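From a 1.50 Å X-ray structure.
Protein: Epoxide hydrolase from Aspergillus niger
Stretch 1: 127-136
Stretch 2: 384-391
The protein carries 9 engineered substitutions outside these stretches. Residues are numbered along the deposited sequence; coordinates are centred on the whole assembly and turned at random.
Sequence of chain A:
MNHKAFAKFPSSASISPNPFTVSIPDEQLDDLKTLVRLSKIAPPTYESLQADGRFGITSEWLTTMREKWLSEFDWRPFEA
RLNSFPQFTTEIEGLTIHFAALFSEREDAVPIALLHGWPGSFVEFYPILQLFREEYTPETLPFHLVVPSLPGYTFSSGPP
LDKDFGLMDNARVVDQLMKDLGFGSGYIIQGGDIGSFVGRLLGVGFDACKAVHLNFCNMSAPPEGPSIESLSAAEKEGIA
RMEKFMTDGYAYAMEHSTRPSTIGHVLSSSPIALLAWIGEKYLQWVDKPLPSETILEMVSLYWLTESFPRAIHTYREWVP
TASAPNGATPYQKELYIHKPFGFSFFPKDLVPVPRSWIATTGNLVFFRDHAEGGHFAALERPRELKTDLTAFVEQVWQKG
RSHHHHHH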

ATOM      1  N   PRO A 127       6.943   2.050  29.393  1.00  9.23           N
ATOM      2  CA  PRO A 127       6.517   1.154  30.476  1.00  9.38           C
ATOM      3  C   PRO A 127       7.665   0.396  31.151  1.00  9.48           C
ATOM      4  O   PRO A 127       7.678   0.285  32.380  1.00 10.04           O
ATOM      5  CB  PRO A 127       5.547   0.199  29.770  1.00  9.11           C
ATOM      6  CG  PRO A 127       4.940   1.061  28.709  1.00  9.36           C
ATOM      7  CD  PRO A 127       6.133   1.825  28.176  1.00  9.53           C
ATOM      8  N   ILE A 128       8.627  -0.091  30.367  1.00  9.25           N
ATOM      9  CA  ILE A 128       9.793  -0.781  30.930  1.00  9.42           C
ATOM     10  C   ILE A 128      10.700   0.172  31.722  1.00  9.60           C
ATOM     11  O   ILE A 128      11.151  -0.162  32.820  1.00  9.95           O
ATOM     12  CB  ILE A 128      10.575  -1.570  29.847  1.00  9.16           C
ATOM     13  CG1 ILE A 128       9.784  -2.824  29.454  1.00  9.60           C
ATOM     14  CG2 ILE A 128      11.992  -1.924  30.331  1.00  9.90           C
ATOM     15  CD1 ILE A 128      10.363  -3.611  28.297  1.00  9.81           C
ATOM     16  N   LEU A 129      10.955   1.358  31.176  1.00  9.67           N
ATOM     17  CA  LEU A 129      11.719   2.369  31.910  1.00  9.88           C
ATOM     18  C   LEU A 129      11.065   2.706  33.250  1.00 10.32           C
ATOM     19  O   LEU A 129      11.755   2.856  34.265  1.00 10.38           O
ATOM     20  CB  LEU A 129      11.922   3.637  31.069  1.00  9.87           C
ATOM     21  CG  LEU A 129      12.767   3.512  29.795  1.00 10.20           C
ATOM     22  CD1 LEU A 129      12.957   4.889  29.179  1.00 10.49           C
ATOM     23  CD2 LEU A 129      14.113   2.844  30.061  1.00 11.46           C
ATOM     24  N   GLN A 130       9.736   2.803  33.254  1.00 10.57           N
ATOM     25  CA  GLN A 130       8.989   3.099  34.476  1.00 11.45           C
ATOM     26  C   GLN A 130       9.187   2.010  35.526  1.00 11.33           C
ATOM     27  O   GLN A 130       9.421   2.311  36.699  1.00 11.51           O
ATOM     28  CB  GLN A 130       7.501   3.295  34.169  1.00 11.45           C
ATOM     29  CG  GLN A 130       6.642   3.632  35.400  1.00 13.83           C
ATOM     30  CD  GLN A 130       7.009   4.965  36.050  1.00 17.76           C
ATOM     31  OE1 GLN A 130       7.424   5.910  35.377  1.00 20.63           O
ATOM     32  NE2 GLN A 130       6.839   5.045  37.365  1.00 19.83           N
ATOM     33  N   LEU A 131       9.119   0.751  35.100  1.00 11.35           N
ATOM     34  CA  LEU A 131       9.343  -0.368  36.007  1.00 11.44           C
ATOM     35  C   LEU A 131      10.731  -0.279  36.641  1.00 11.53           C
ATOM     36  O   LEU A 131      10.873  -0.440  37.854  1.00 11.62           O
ATOM     37  CB  LEU A 131       9.157  -1.704  35.287  1.00 11.59           C
ATOM     38  CG  LEU A 131       7.741  -2.066  34.826  1.00 11.65           C
ATOM     39  CD1 LEU A 131       7.794  -3.256  33.888  1.00 12.04           C
ATOM     40  CD2 LEU A 131       6.807  -2.347  36.004  1.00 12.42           C
ATOM     41  N   PHE A 132      11.744   0.007  35.827  1.00 11.79           N
ATOM     42  CA  PHE A 132      13.103   0.160  36.342  1.00 12.03           C
ATOM     43  C   PHE A 132      13.234   1.304  37.344  1.00 12.73           C
ATOM     44  O   PHE A 132      13.851   1.133  38.400  1.00 12.68           O
ATOM     45  CB  PHE A 132      14.112   0.329  35.202  1.00 11.93           C
ATOM     46  CG  PHE A 132      14.610  -0.971  34.639  1.00 11.93           C
ATOM     47  CD1 PHE A 132      15.516  -1.752  35.355  1.00 11.76           C
ATOM     48  CD2 PHE A 132      14.182  -1.418  33.393  1.00 11.82           C
ATOM     49  CE1 PHE A 132      15.989  -2.961  34.844  1.00 12.22           C
ATOM     50  CE2 PHE A 132      14.652  -2.622  32.872  1.00 12.06           C
ATOM     51  CZ  PHE A 132      15.556  -3.397  33.598  1.00 12.58           C
ATOM     52  N   ARG A 133      12.648   2.458  37.021  1.00 13.02           N
ATOM     53  CA  ARG A 133      12.710   3.633  37.894  1.00 13.88           C
ATOM     54  C   ARG A 133      11.971   3.408  39.217  1.00 13.88           C
ATOM     55  O   ARG A 133      12.350   3.966  40.249  1.00 14.30           O
ATOM     56  CB  ARG A 133      12.164   4.873  37.180  1.00 14.29           C
ATOM     57  CG  ARG A 133      12.357   6.169  37.953  1.00 16.17           C
ATOM     58  CD  ARG A 133      12.251   7.380  37.054  1.00 18.57           C
ATOM     59  NE  ARG A 133      10.895   7.588  36.550  1.00 20.77           N
ATOM     60  CZ  ARG A 133      10.551   8.578  35.730  1.00 21.41           C
ATOM     61  NH1 ARG A 133      11.467   9.447  35.320  1.00 22.14           N
ATOM     62  NH2 ARG A 133       9.294   8.697  35.320  1.00 22.16           N
ATOM     63  N   GLU A 134      10.913   2.601  39.174  1.00 13.69           N
ATOM     64  CA  GLU A 134      10.142   2.257  40.368  1.00 13.79           C
ATOM     65  C   GLU A 134      10.901   1.310  41.295  1.00 13.42           C
ATOM     66  O   GLU A 134      10.657   1.289  42.505  1.00 13.18           O
ATOM     67  CB  GLU A 134       8.813   1.613  39.974  1.00 14.03           C
ATOM     68  CG  GLU A 134       7.780   2.600  39.470  1.00 15.85           C
ATOM     69  CD  GLU A 134       6.568   1.941  38.842  1.00 17.48           C
ATOM     70  OE1 GLU A 134       6.635   0.745  38.481  1.00 18.00           O
ATOM     71  OE2 GLU A 134       5.540   2.636  38.704  1.00 20.80           O
ATOM     72  N   GLU A 135      11.822   0.542  40.718  1.00 13.13           N
ATOM     73  CA  GLU A 135      12.444  -0.597  41.391  1.00 12.89           C
ATOM     74  C   GLU A 135      13.899  -0.367  41.786  1.00 12.71           C
ATOM     75  O   GLU A 135      14.498  -1.198  42.468  1.00 12.10           O
ATOM     76  CB  GLU A 135      12.341  -1.832  40.499  1.00 13.32           C
ATOM     77  CG  GLU A 135      10.917  -2.343  40.358  1.00 13.81           C
ATOM     78  CD  GLU A 135      10.740  -3.307  39.200  1.00 15.52           C
ATOM     79  OE1 GLU A 135      11.726  -3.955  38.793  1.00 15.77           O
ATOM     80  OE2 GLU A 135       9.603  -3.407  38.691  1.00 16.83           O
ATOM     81  N   TYR A 136      14.453   0.759  41.343  1.00 13.10           N
ATOM     82  CA  TYR A 136      15.846   1.110  41.597  1.00 13.73           C
ATOM     83  C   TYR A 136      15.998   2.613  41.794  1.00 14.07           C
ATOM     84  O   TYR A 136      15.141   3.393  41.384  1.00 14.14           O
ATOM     85  CB  TYR A 136      16.726   0.680  40.415  1.00 13.89           C
ATOM     86  CG  TYR A 136      16.834  -0.816  40.206  1.00 14.06           C
ATOM     87  CD1 TYR A 136      17.705  -1.583  40.976  1.00 14.29           C
ATOM     88  CD2 TYR A 136      16.074  -1.462  39.228  1.00 14.33           C
ATOM     89  CE1 TYR A 136      17.811  -2.953  40.788  1.00 14.24           C
ATOM     90  CE2 TYR A 136      16.173  -2.833  39.033  1.00 14.16           C
ATOM     91  CZ  TYR A 136      17.046  -3.573  39.817  1.00 14.49           C
ATOM     92  OH  TYR A 136      17.156  -4.927  39.633  1.00 16.00           O
ATOM     93  N   GLU A 384       7.182  -8.974  31.411  1.00 12.02           N
ATOM     94  CA  GLU A 384       7.772 -10.191  30.867  1.00 12.16           C
ATOM     95  C   GLU A 384       9.053  -9.896  30.090  1.00 12.13           C
ATOM     96  O   GLU A 384      10.069 -10.570  30.274  1.00 12.02           O
ATOM     97  CB  GLU A 384       6.765 -10.929  29.977  1.00 12.60           C
ATOM     98  CG  GLU A 384       5.654 -11.651  30.737  1.00 14.59           C
ATOM     99  CD  GLU A 384       4.532 -10.735  31.220  1.00 17.56           C
ATOM    100  OE1 GLU A 384       4.471  -9.545  30.823  1.00 17.67           O
ATOM    101  OE2 GLU A 384       3.697 -11.217  32.011  1.00 20.21           O
ATOM    102  N   LEU A 385       9.009  -8.883  29.229  1.00 11.92           N
ATOM    103  CA  LEU A 385      10.180  -8.535  28.433  1.00 11.86           C
ATOM    104  C   LEU A 385      11.325  -8.029  29.316  1.00 11.86           C
ATOM    105  O   LEU A 385      12.479  -8.423  29.128  1.00 11.98           O
ATOM    106  CB  LEU A 385       9.820  -7.517  27.341  1.00 11.54           C
ATOM    107  CG  LEU A 385      10.907  -7.263  26.282  1.00 11.69           C
ATOM    108  CD1 LEU A 385      11.260  -8.544  25.510  1.00 12.33           C
ATOM    109  CD2 LEU A 385      10.500  -6.151  25.324  1.00 12.09           C
ATOM    110  N   LYS A 386      10.994  -7.175  30.283  1.00 11.65           N
ATOM    111  CA  LYS A 386      11.972  -6.683  31.256  1.00 11.99           C
ATOM    112  C   LYS A 386      12.616  -7.826  32.037  1.00 12.28           C
ATOM    113  O   LYS A 386      13.835  -7.863  32.198  1.00 12.03           O
ATOM    114  CB  LYS A 386      11.320  -5.692  32.222  1.00 12.16           C
ATOM    115  CG  LYS A 386      12.218  -5.256  33.370  1.00 12.70           C
ATOM    116  CD  LYS A 386      11.574  -4.159  34.179  1.00 13.25           C
ATOM    117  CE  LYS A 386      12.277  -3.978  35.515  1.00 14.09           C
ATOM    118  NZ  LYS A 386      12.095  -5.172  36.388  1.00 14.94           N
ATOM    119  N   THR A 387      11.789  -8.746  32.525  1.00 12.62           N
ATOM    120  CA  THR A 387      12.274  -9.886  33.301  1.00 12.93           C
ATOM    121  C   THR A 387      13.200 -10.769  32.470  1.00 12.78           C
ATOM    122  O   THR A 387      14.254 -11.191  32.952  1.00 12.84           O
ATOM    123  CB  THR A 387      11.094 -10.695  33.884  1.00 12.90           C
ATOM    124  OG1 THR A 387      10.396  -9.878  34.833  1.00 14.12           O
ATOM    125  CG2 THR A 387      11.571 -11.970  34.579  1.00 14.44           C
ATOM    126  N   ASP A 388      12.814 -11.030  31.221  1.00 12.45           N
ATOM    127  CA  ASP A 388      13.648 -11.814  30.307  1.00 12.48           C
ATOM    128  C   ASP A 388      14.983 -11.138  30.038  1.00 12.64           C
ATOM    129  O   ASP A 388      16.031 -11.783  30.100  1.00 12.65           O
ATOM    130  CB  ASP A 388      12.931 -12.050  28.978  1.00 12.41           C
ATOM    131  CG  ASP A 388      11.786 -13.036  29.091  1.00 13.52           C
ATOM    132  OD1 ASP A 388      11.495 -13.517  30.212  1.00 14.20           O
ATOM    133  OD2 ASP A 388      11.170 -13.322  28.042  1.00 15.16           O
ATOM    134  N   LEU A 389      14.946  -9.839  29.747  1.00 12.41           N
ATOM    135  CA  LEU A 389      16.173  -9.084  29.475  1.00 12.48           C
ATOM    136  C   LEU A 389      17.113  -9.132  30.669  1.00 12.84           C
ATOM    137  O   LEU A 389      18.304  -9.396  30.509  1.00 12.67           O
ATOM    138  CB  LEU A 389      15.874  -7.629  29.091  1.00 12.40           C
ATOM    139  CG  LEU A 389      17.085  -6.703  28.881  1.00 12.25           C
ATOM    140  CD1 LEU A 389      17.969  -7.168  27.714  1.00 12.77           C
ATOM    141  CD2 LEU A 389      16.641  -5.256  28.687  1.00 12.34           C
ATOM    142  N   THR A 390      16.566  -8.881  31.858  1.00 13.19           N
ATOM    143  CA  THR A 390      17.349  -8.893  33.095  1.00 13.56           C
ATOM    144  C   THR A 390      18.005 -10.255  33.313  1.00 13.78           C
ATOM    145  O   THR A 390      19.202 -10.330  33.603  1.00 13.69           O
ATOM    146  CB  THR A 390      16.480  -8.520  34.308  1.00 13.67           C
ATOM    147  OG1 THR A 390      15.931  -7.212  34.115  1.00 14.23           O
ATOM    148  CG2 THR A 390      17.312  -8.520  35.582  1.00 13.61           C
ATOM    149  N   ALA A 391      17.227 -11.324  33.152  1.00 14.06           N
ATOM    150  CA  ALA A 391      17.746 -12.688  33.284  1.00 14.52           C
ATOM    151  C   ALA A 391      18.841 -12.979  32.258  1.00 15.03           C
ATOM    152  O   ALA A 391      19.846 -13.624  32.577  1.00 15.03           O
ATOM    153  CB  ALA A 391      16.619 -13.702  33.176  1.00 14.48           C
TER

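Two helical segments, whose touching residues lie at least 251 apart in sequence, cross in the epoxide hydrolase chain. The first, helical over 127-135, continues a helix that begins earlier in the chain; Tyr136 is the first residue after it to leave helical phi/psi. The second, 384-391, is helical throughout and belongs to a longer helix extending beyond it at both ends. Their N-to-C directions differ by 65° (signed crossing angle -65°) and the axes approach to 10.1 Å. At so steep an angle the helices touch over a limited patch, burying 347 Å² summed over both sides. The backbones come nearest where Ile128 CA lies 6.3 Å from Lys386 CA. Both segments are held by their own backbone hydrogen bonds, mostly i to i+4; near the end of the first the spacing tightens, with Glu135 N bonding Phe132 O at 3.1 Å.

Lys386 dominates the contact, with 133 Å² of its surface covered by the other helix. Its side chain enters as a knob among Ile128, Leu131, Phe132 and Glu135, with chi1 to chi3 all t, so that an extended aliphatic stem reaches along the first helix before chi4 turns to m. The stem packs like a hydrophobic residue: Lys386 CD lies 3.6 Å from Leu131 CB, and Lys386 CG lies 3.6 Å from Phe132 CE2. Phe132 leaves its backbone sideways, yet its ring end comes nearer and presents a face to the lysine. Lys386 CE sits 3.6 Å from the ring centroid of Phe132, only 3° off the ring normal, a CH-pi contact favoured by the polarised hydrogens next to the ammonium group. Lys386 NZ is farther out, 4.8 Å from the same Phe132 centroid and 11° off the normal, in a cation-pi arrangement. The charge is met more directly at the helix end, where Lys386 NZ donates a hydrogen bond to Glu135 OE1 at 2.7 Å, completing a salt bridge. One side chain thus combines apolar packing along its stem with ionic pairing at its tip.

Beside this knob, Ile128 points toward the second helix and its CD1 meets Leu385 CD2 at 3.9 Å, an apolar contact between two buried side chains. Farther along, Thr390 OG1 approaches Phe132 CZ at 3.9 Å, obliquely to the ring; this hydroxyl is already committed as donor to Lys386 O, with Thr390 OG1 at 2.9 Å from that oxygen. Leu129 points away from the contact, as does Thr387.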